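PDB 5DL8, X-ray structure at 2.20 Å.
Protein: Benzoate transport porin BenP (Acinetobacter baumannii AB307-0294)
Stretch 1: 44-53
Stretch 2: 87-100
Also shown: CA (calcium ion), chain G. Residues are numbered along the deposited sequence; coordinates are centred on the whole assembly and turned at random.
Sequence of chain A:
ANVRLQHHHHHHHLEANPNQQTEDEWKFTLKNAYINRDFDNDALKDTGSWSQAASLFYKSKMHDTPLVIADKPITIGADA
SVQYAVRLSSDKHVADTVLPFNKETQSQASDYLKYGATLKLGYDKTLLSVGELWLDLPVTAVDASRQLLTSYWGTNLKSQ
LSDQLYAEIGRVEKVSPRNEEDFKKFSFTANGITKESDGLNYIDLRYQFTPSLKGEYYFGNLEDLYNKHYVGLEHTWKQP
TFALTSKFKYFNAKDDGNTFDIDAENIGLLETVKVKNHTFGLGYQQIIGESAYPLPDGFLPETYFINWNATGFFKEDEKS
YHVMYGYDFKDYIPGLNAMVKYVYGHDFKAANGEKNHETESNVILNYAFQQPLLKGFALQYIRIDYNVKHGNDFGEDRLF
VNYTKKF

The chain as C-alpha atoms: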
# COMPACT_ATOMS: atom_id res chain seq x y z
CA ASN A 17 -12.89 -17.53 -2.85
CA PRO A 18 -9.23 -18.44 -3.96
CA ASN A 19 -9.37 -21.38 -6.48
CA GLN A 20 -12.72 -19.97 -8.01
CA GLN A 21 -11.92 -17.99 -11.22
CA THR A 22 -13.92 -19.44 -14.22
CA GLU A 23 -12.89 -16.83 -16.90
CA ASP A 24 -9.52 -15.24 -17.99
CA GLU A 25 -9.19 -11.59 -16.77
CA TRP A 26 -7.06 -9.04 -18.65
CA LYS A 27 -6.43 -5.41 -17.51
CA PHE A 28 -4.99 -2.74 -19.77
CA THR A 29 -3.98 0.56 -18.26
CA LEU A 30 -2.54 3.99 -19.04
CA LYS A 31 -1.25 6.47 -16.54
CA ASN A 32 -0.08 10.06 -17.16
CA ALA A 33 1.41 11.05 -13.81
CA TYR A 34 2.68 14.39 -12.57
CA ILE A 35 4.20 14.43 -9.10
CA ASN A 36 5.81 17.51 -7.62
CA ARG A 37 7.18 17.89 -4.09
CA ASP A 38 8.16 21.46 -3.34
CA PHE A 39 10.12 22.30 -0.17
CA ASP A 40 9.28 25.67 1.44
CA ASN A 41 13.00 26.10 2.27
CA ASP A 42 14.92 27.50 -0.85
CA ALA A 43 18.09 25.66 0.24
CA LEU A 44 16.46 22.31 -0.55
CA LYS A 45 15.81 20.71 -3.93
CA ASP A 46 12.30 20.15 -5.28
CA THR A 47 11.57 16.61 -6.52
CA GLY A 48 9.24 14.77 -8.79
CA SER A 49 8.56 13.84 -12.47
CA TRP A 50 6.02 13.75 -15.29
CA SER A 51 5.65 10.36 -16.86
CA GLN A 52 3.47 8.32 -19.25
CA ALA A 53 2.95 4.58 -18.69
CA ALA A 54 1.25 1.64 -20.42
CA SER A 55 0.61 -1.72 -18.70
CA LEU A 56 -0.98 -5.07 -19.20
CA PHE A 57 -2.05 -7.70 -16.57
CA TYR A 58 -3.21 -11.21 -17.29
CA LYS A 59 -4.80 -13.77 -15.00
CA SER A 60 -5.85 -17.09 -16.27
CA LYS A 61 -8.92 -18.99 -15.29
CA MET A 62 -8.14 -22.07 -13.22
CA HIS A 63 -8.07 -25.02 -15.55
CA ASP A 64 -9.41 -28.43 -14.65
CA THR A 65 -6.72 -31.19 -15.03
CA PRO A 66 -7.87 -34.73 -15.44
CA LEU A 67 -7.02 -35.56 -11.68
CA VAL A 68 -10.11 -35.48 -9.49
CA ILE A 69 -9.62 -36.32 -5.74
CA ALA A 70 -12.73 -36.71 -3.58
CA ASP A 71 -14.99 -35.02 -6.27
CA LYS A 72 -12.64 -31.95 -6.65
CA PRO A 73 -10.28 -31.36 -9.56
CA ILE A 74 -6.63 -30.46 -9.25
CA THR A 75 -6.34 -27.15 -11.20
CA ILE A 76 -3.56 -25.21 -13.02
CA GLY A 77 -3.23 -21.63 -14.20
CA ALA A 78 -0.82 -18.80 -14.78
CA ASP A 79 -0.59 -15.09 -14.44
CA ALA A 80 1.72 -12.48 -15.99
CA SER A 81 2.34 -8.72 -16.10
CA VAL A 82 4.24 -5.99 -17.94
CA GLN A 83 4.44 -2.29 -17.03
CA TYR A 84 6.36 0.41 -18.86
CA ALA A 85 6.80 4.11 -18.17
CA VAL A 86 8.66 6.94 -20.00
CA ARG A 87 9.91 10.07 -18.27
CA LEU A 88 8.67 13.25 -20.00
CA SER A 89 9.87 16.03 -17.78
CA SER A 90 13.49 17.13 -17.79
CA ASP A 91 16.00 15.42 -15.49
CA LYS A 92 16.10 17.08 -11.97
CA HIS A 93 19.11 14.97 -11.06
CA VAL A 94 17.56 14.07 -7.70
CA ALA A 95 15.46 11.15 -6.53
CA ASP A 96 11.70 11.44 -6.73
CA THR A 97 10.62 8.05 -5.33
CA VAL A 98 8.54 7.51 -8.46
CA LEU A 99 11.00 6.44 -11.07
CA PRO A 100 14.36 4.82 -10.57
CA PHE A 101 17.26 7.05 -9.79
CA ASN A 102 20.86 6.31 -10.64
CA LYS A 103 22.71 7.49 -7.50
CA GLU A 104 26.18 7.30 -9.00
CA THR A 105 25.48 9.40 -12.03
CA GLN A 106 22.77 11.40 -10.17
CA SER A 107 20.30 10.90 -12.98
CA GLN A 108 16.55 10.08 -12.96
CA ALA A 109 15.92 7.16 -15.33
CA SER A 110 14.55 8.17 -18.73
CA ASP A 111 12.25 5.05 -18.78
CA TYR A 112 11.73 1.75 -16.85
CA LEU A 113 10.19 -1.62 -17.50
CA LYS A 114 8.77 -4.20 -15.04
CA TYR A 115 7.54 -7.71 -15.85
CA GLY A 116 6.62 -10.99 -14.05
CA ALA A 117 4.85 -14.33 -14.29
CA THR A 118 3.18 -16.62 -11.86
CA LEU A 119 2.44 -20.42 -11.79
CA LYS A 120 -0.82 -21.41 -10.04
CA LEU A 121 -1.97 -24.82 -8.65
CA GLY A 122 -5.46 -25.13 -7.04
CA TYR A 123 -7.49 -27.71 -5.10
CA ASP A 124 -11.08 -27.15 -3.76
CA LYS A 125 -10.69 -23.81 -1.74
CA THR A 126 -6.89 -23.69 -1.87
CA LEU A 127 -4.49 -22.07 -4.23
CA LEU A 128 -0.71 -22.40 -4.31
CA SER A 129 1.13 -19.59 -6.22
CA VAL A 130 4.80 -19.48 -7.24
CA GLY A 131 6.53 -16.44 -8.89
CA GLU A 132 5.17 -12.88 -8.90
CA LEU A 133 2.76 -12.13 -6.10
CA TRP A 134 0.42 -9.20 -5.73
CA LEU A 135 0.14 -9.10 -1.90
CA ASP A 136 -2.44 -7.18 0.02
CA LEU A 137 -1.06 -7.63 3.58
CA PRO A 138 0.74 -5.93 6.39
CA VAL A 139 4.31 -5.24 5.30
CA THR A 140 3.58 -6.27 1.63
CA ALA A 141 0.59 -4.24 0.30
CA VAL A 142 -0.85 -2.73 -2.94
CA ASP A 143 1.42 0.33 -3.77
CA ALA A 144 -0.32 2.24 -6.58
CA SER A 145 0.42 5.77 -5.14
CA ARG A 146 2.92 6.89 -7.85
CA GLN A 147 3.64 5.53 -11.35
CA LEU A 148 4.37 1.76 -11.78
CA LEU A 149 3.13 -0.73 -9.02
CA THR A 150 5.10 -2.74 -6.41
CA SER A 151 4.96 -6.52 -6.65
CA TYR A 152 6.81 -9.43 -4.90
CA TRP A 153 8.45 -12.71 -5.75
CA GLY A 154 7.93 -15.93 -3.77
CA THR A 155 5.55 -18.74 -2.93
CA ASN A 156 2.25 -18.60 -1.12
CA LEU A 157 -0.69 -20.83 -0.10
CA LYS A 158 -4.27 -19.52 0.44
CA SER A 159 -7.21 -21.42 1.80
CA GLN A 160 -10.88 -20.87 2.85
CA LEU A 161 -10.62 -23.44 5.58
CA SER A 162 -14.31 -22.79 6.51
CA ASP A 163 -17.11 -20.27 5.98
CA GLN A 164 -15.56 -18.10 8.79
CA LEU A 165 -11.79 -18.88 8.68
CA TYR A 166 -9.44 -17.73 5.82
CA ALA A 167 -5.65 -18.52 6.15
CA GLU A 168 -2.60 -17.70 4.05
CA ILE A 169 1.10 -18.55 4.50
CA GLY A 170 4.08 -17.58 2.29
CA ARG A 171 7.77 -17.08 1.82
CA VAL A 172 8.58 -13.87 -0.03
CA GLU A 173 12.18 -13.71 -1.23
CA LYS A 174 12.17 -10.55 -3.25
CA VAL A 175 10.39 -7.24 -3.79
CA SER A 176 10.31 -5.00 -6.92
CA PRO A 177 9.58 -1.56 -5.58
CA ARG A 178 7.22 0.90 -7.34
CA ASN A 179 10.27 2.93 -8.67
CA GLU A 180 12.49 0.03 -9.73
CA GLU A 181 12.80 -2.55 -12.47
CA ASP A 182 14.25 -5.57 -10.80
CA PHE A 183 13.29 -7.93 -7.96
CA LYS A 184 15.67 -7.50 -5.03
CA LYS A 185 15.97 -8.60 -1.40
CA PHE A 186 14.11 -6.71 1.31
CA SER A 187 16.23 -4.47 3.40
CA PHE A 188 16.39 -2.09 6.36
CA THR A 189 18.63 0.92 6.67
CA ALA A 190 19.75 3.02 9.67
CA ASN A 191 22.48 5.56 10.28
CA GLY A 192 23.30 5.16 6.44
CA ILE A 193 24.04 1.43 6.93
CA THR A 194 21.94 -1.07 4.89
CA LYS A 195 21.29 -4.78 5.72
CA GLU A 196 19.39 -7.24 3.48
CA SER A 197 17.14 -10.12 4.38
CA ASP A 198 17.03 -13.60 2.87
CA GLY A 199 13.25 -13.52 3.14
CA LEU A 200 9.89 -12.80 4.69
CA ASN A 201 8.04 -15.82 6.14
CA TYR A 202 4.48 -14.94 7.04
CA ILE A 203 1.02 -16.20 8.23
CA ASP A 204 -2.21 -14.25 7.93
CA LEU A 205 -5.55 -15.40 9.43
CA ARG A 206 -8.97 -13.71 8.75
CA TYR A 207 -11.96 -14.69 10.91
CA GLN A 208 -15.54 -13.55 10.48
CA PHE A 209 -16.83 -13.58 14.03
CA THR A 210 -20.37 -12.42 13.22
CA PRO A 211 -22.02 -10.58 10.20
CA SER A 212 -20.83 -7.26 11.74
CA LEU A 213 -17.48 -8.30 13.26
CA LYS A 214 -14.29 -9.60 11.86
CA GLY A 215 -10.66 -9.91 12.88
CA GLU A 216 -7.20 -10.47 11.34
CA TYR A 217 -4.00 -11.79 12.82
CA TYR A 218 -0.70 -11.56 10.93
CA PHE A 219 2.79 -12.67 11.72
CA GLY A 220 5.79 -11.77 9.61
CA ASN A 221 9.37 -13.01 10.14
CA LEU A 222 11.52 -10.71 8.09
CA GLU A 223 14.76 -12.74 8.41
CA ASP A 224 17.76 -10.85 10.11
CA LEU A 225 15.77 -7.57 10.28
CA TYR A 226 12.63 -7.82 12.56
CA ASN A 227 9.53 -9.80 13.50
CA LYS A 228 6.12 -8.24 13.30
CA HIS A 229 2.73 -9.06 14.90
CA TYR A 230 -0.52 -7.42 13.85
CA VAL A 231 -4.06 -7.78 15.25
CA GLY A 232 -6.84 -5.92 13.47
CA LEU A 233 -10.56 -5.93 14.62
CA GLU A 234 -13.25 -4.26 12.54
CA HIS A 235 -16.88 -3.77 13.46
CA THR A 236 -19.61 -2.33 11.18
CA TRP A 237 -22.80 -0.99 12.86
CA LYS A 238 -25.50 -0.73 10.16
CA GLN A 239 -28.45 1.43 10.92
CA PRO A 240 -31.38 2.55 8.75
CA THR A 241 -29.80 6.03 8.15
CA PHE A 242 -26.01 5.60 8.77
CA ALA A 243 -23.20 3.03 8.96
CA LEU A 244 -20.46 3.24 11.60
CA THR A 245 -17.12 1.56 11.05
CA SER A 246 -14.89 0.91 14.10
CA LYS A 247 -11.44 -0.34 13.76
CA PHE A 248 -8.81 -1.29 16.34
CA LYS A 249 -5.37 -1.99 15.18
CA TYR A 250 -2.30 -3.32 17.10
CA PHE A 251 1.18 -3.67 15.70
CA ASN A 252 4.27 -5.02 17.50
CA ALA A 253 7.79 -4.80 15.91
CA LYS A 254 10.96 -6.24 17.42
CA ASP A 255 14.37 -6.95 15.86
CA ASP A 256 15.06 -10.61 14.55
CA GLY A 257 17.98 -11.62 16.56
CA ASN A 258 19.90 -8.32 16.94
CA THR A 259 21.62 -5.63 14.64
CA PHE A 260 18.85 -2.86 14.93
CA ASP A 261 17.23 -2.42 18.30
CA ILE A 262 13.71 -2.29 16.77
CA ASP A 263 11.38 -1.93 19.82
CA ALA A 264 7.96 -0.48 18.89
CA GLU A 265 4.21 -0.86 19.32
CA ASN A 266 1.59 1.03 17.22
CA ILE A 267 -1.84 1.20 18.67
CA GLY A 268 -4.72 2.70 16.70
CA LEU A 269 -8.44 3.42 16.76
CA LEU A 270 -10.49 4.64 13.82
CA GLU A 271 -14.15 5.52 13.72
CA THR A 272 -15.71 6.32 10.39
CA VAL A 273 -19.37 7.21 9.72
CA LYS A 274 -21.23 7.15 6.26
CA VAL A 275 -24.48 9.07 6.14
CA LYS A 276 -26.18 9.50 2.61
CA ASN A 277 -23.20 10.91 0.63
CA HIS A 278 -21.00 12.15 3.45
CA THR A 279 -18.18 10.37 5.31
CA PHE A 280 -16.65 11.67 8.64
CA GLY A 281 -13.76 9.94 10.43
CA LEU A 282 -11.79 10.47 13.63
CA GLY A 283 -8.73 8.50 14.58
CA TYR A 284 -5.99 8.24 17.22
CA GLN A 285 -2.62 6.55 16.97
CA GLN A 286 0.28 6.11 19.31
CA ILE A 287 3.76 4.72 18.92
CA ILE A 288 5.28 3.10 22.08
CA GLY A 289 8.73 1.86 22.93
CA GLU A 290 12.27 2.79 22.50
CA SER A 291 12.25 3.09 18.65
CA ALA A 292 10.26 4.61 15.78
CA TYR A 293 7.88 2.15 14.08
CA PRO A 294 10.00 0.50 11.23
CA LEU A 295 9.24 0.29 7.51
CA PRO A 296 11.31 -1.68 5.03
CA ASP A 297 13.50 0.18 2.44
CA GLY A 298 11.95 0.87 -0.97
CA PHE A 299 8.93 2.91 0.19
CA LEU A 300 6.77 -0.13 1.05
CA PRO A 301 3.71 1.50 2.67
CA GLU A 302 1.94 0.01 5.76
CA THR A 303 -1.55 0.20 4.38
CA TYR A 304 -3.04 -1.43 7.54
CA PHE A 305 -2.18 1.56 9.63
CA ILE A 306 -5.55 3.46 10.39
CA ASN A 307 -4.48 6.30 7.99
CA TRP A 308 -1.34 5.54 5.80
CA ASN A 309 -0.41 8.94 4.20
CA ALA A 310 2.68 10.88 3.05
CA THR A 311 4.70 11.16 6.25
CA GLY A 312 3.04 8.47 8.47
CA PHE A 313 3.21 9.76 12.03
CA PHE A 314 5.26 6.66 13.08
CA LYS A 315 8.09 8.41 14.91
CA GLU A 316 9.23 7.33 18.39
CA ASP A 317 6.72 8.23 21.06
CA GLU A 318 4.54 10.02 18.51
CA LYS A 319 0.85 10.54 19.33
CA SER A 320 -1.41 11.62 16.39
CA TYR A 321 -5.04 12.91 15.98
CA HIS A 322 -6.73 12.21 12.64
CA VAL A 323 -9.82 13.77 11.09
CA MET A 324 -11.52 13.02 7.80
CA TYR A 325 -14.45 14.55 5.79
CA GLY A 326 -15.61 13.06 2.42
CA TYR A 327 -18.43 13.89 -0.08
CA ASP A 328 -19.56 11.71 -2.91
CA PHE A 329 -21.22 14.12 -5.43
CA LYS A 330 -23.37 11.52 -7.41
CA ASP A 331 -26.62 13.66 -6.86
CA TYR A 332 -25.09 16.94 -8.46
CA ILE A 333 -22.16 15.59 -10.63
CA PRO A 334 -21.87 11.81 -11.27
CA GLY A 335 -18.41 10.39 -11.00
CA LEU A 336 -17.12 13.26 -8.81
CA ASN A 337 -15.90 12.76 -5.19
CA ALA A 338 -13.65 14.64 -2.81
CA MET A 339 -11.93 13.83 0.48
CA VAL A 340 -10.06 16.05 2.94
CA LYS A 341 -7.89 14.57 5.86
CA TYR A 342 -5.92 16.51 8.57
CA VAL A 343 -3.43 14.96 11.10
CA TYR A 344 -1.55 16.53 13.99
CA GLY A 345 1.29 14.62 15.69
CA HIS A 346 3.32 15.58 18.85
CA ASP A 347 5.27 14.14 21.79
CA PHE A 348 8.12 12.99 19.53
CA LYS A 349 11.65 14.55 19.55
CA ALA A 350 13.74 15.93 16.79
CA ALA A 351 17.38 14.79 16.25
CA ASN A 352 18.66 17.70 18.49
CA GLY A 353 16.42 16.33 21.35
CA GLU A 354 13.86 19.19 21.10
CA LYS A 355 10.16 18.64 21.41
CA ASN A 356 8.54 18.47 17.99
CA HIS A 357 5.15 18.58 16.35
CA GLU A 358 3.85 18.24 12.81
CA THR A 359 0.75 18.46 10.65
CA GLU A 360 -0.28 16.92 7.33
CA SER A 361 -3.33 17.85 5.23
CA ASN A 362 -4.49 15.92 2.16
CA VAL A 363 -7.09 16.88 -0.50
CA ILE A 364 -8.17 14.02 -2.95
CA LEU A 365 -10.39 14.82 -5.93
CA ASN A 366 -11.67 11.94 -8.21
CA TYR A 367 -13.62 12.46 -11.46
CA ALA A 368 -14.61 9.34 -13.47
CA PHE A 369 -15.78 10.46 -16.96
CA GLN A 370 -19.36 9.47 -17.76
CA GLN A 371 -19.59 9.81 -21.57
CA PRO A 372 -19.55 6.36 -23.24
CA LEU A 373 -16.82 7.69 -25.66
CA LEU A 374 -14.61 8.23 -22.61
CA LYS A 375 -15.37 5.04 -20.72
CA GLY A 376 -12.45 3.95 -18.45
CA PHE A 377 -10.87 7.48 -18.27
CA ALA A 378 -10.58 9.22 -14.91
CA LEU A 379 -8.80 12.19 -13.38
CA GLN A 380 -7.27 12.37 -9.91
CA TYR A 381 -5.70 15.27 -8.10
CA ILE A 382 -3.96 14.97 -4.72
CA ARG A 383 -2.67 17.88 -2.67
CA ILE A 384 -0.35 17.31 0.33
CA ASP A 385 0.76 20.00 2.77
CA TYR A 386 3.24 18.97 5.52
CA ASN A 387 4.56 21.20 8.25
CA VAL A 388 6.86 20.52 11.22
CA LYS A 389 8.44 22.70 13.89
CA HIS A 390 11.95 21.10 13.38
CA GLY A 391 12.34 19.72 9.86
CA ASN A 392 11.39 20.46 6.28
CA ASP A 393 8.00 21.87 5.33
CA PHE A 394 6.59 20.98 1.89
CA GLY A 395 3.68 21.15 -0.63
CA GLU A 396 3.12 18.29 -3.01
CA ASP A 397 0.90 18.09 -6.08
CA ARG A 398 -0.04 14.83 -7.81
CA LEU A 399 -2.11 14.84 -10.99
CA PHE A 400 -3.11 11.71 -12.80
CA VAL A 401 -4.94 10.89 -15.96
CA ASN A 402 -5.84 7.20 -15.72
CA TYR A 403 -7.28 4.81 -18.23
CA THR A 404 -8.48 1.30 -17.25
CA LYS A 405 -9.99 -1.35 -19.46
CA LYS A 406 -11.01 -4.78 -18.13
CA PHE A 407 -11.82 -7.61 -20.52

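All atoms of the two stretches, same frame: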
# COMPACT_ATOMS: atom_id res chain seq x y z
N LEU A 44 16.68 23.69 -0.16
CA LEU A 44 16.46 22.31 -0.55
C LEU A 44 15.98 22.18 -2.00
O LEU A 44 15.29 23.06 -2.51
CB LEU A 44 15.45 21.62 0.41
CG LEU A 44 15.69 21.74 1.95
CD1 LEU A 44 14.56 21.10 2.75
CD2 LEU A 44 17.04 21.18 2.40
N LYS A 45 16.25 21.03 -2.59
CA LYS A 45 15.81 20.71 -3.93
C LYS A 45 14.49 20.00 -4.10
O LYS A 45 14.28 18.89 -3.58
CB LYS A 45 16.87 19.87 -4.61
CG LYS A 45 16.89 19.99 -6.15
CD LYS A 45 18.12 19.33 -6.79
CE LYS A 45 19.38 19.54 -5.93
NZ LYS A 45 20.65 19.00 -6.53
N ASP A 46 13.65 20.62 -4.92
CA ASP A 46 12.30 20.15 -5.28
C ASP A 46 12.39 18.83 -6.06
O ASP A 46 13.31 18.64 -6.80
CB ASP A 46 11.59 21.22 -6.08
CG ASP A 46 11.20 22.45 -5.23
OD1 ASP A 46 11.36 22.51 -3.93
OD2 ASP A 46 10.62 23.35 -5.86
N THR A 47 11.50 17.85 -5.79
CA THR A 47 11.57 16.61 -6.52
C THR A 47 10.27 16.34 -7.24
O THR A 47 9.21 16.98 -7.01
CB THR A 47 11.80 15.48 -5.53
OG1 THR A 47 10.61 15.30 -4.72
CG2 THR A 47 13.05 15.77 -4.66
N GLY A 48 10.35 15.33 -8.09
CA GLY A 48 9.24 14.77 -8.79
C GLY A 48 9.59 14.43 -10.24
O GLY A 48 10.75 14.52 -10.62
N SER A 49 8.54 14.06 -11.02
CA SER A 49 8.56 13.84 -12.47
C SER A 49 7.10 13.89 -13.06
O SER A 49 6.06 13.89 -12.30
CB SER A 49 9.12 12.44 -12.75
OG SER A 49 8.37 11.44 -12.01
N TRP A 50 7.12 13.84 -14.38
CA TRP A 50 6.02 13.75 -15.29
C TRP A 50 6.39 12.54 -16.08
O TRP A 50 7.50 12.49 -16.71
CB TRP A 50 5.92 15.00 -16.27
CG TRP A 50 4.64 15.03 -17.05
CD1 TRP A 50 3.40 14.58 -16.62
CD2 TRP A 50 4.46 15.45 -18.39
NE1 TRP A 50 2.49 14.72 -17.60
CE2 TRP A 50 3.11 15.25 -18.71
CE3 TRP A 50 5.32 15.99 -19.37
CZ2 TRP A 50 2.56 15.58 -19.93
CZ3 TRP A 50 4.81 16.28 -20.65
CH2 TRP A 50 3.41 16.06 -20.91
N SER A 51 5.46 11.60 -16.11
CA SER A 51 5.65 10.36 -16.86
C SER A 51 4.38 9.84 -17.50
O SER A 51 3.28 10.16 -16.99
CB SER A 51 6.33 9.29 -15.98
OG SER A 51 5.60 9.01 -14.82
N GLN A 52 4.57 9.07 -18.59
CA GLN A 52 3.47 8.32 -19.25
C GLN A 52 3.79 6.85 -19.22
O GLN A 52 4.94 6.50 -19.55
CB GLN A 52 3.27 8.74 -20.70
CG GLN A 52 2.21 8.00 -21.45
CD GLN A 52 0.81 8.32 -20.86
OE1 GLN A 52 0.44 9.49 -20.70
NE2 GLN A 52 0.06 7.30 -20.54
N ALA A 53 2.79 6.03 -18.82
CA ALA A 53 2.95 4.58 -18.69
C ALA A 53 1.84 3.84 -19.43
O ALA A 53 0.76 4.40 -19.66
CB ALA A 53 2.92 4.16 -17.21
N ARG A 87 9.82 8.72 -18.81
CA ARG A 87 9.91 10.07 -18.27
C ARG A 87 9.70 11.16 -19.35
O ARG A 87 10.34 11.16 -20.37
CB ARG A 87 11.25 10.33 -17.60
CG ARG A 87 11.27 11.70 -16.94
CD ARG A 87 12.36 11.85 -15.84
NE ARG A 87 13.63 11.38 -16.22
CZ ARG A 87 14.47 12.02 -17.10
NH1 ARG A 87 14.17 13.19 -17.68
NH2 ARG A 87 15.65 11.48 -17.41
N LEU A 88 8.87 12.13 -19.08
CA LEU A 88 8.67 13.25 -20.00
C LEU A 88 9.27 14.57 -19.58
O LEU A 88 9.52 15.43 -20.45
CB LEU A 88 7.14 13.51 -20.20
CG LEU A 88 6.24 12.35 -20.68
CD1 LEU A 88 4.72 12.66 -20.45
CD2 LEU A 88 6.50 12.08 -22.15
N SER A 89 9.33 14.81 -18.29
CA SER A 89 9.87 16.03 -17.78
C SER A 89 11.41 15.95 -17.92
O SER A 89 12.00 14.89 -18.15
CB SER A 89 9.51 16.21 -16.29
OG SER A 89 9.92 15.10 -15.55
N SER A 90 12.04 17.04 -17.65
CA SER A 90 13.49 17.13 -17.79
C SER A 90 14.11 16.55 -16.51
O SER A 90 13.43 16.44 -15.46
CB SER A 90 13.88 18.60 -18.05
OG SER A 90 13.70 19.22 -16.79
N ASP A 91 15.34 16.15 -16.58
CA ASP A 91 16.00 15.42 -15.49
C ASP A 91 16.32 16.44 -14.36
O ASP A 91 16.94 17.43 -14.59
CB ASP A 91 17.24 14.74 -16.02
CG ASP A 91 17.91 13.77 -15.01
OD1 ASP A 91 17.43 13.62 -13.86
OD2 ASP A 91 18.97 13.16 -15.41
N LYS A 92 15.78 16.24 -13.17
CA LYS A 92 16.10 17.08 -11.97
C LYS A 92 17.38 16.64 -11.29
O LYS A 92 17.88 17.31 -10.38
CB LYS A 92 14.96 16.98 -10.92
CG LYS A 92 13.66 17.68 -11.33
CD LYS A 92 12.69 17.69 -10.16
CE LYS A 92 11.27 17.46 -10.61
NZ LYS A 92 10.83 18.47 -11.52
N HIS A 93 17.89 15.48 -11.69
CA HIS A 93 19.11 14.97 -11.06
C HIS A 93 19.00 14.80 -9.54
O HIS A 93 19.99 14.88 -8.81
CB HIS A 93 20.33 15.85 -11.43
CG HIS A 93 20.59 15.92 -12.89
ND1 HIS A 93 21.48 15.09 -13.52
CD2 HIS A 93 20.02 16.65 -13.87
CE1 HIS A 93 21.51 15.37 -14.81
NE2 HIS A 93 20.62 16.30 -15.06
N VAL A 94 17.81 14.45 -9.07
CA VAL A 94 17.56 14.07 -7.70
C VAL A 94 16.45 13.04 -7.71
O VAL A 94 15.57 13.10 -8.54
CB VAL A 94 17.17 15.33 -6.82
CG1 VAL A 94 15.83 15.89 -7.17
CG2 VAL A 94 17.14 15.05 -5.31
N ALA A 95 16.46 12.14 -6.69
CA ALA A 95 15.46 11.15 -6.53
C ALA A 95 14.10 11.75 -6.34
O ALA A 95 13.92 12.64 -5.67
CB ALA A 95 15.79 10.22 -5.38
N ASP A 96 13.13 11.14 -6.94
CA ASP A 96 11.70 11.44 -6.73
C ASP A 96 10.87 10.40 -5.99
O ASP A 96 9.73 10.68 -5.61
CB ASP A 96 11.03 11.89 -8.12
CG ASP A 96 10.92 10.77 -9.14
OD1 ASP A 96 11.35 9.58 -8.89
OD2 ASP A 96 10.32 11.10 -10.19
N THR A 97 11.38 9.19 -5.88
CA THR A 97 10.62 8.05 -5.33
C THR A 97 9.52 7.53 -6.18
O THR A 97 8.68 6.71 -5.64
CB THR A 97 10.01 8.24 -3.85
OG1 THR A 97 8.79 8.93 -3.99
CG2 THR A 97 10.99 9.03 -2.85
N VAL A 98 9.54 7.92 -7.48
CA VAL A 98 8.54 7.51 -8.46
C VAL A 98 9.15 6.62 -9.48
O VAL A 98 8.56 5.56 -9.87
CB VAL A 98 7.88 8.73 -9.21
CG1 VAL A 98 6.75 8.24 -10.09
CG2 VAL A 98 7.31 9.69 -8.16
N LEU A 99 10.28 7.10 -10.00
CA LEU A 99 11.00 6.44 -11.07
C LEU A 99 12.35 6.09 -10.50
O LEU A 99 12.78 6.69 -9.54
CB LEU A 99 11.23 7.33 -12.35
CG LEU A 99 10.01 8.15 -12.86
CD1 LEU A 99 10.46 9.22 -13.95
CD2 LEU A 99 8.84 7.31 -13.38
N PRO A 100 13.04 5.13 -11.11
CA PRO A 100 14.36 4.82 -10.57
C PRO A 100 15.25 6.07 -10.61
O PRO A 100 14.99 7.00 -11.48
CB PRO A 100 14.93 3.80 -11.58
CG PRO A 100 13.75 3.22 -12.25
CD PRO A 100 12.68 4.27 -12.23
CA CA G . 11.00 24.77 -3.37
O HOH W 1 13.03 24.29 -2.21
O HOH W 2 8.69 13.17 -5.72
O HOH W 3 12.96 14.39 -8.72
O HOH W 4 9.74 26.52 -4.25
O HOH W 5 11.33 26.78 -2.25
O HOH W 6 12.90 25.83 -4.63

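Where a strand loses its regular partner, its polar groups must find substitutes, and the contact between residues 44-53 and 87-100 of the porin BenP illustrates how side chains and water provide them. Sheet pairing is brief: Ser51 and Arg87 form an antiparallel, non-hydrogen-bonded pair, their CA atoms 4.5 Å apart. Beside it, Leu88 N donates to Trp50 O at 2.8 Å, and Ser89 N adds a weak bond to that same Trp50 O at 3.4 Å. Trp50 N is served by a side chain instead, donating to Ser89 OG at 3.3 Å. Next to these bonds, Leu88 packs on the indole: Leu88 CD1 lies 3.3 Å from the centroid of the Trp50 six-membered ring, almost on its normal, a CH-pi contact on the surface.

Beyond this point the second stretch has no regular structure, and Asp96 becomes the organiser. Its OD2 accepts from Ser49 OG at 2.7 Å, while its OD1 receives two backbone donors of its own loop, Val98 N at 2.8 Å and Leu99 N at 2.9 Å. One carboxylate thus bonds both the strand and the loop that carries it. Leu99 CD1, 3.6 Å from Ser49 OG, packs beside the bond.

Two waters bridge the stretches further along. Water 3 accepts from Gly48 N and donates to Val94 O; water 2 donates to Asp96 O and also hydrogen-bonds Thr47 OG1. Gly48 adopts backbone angles at which a CB would jam against the preceding carbonyl, and Lys92 lies across it, with Lys92 CE 3.0 Å from Gly48 O. Apolar contact continues at Thr47 CG2, 3.7 Å from Val94 CG1. Asp46 takes little part in this contact and gives its carboxylate to calcium, Asp46 OD1 at 2.4 Å and OD2 at 2.9 Å from the ion; water 1 links the ion to Leu44 O.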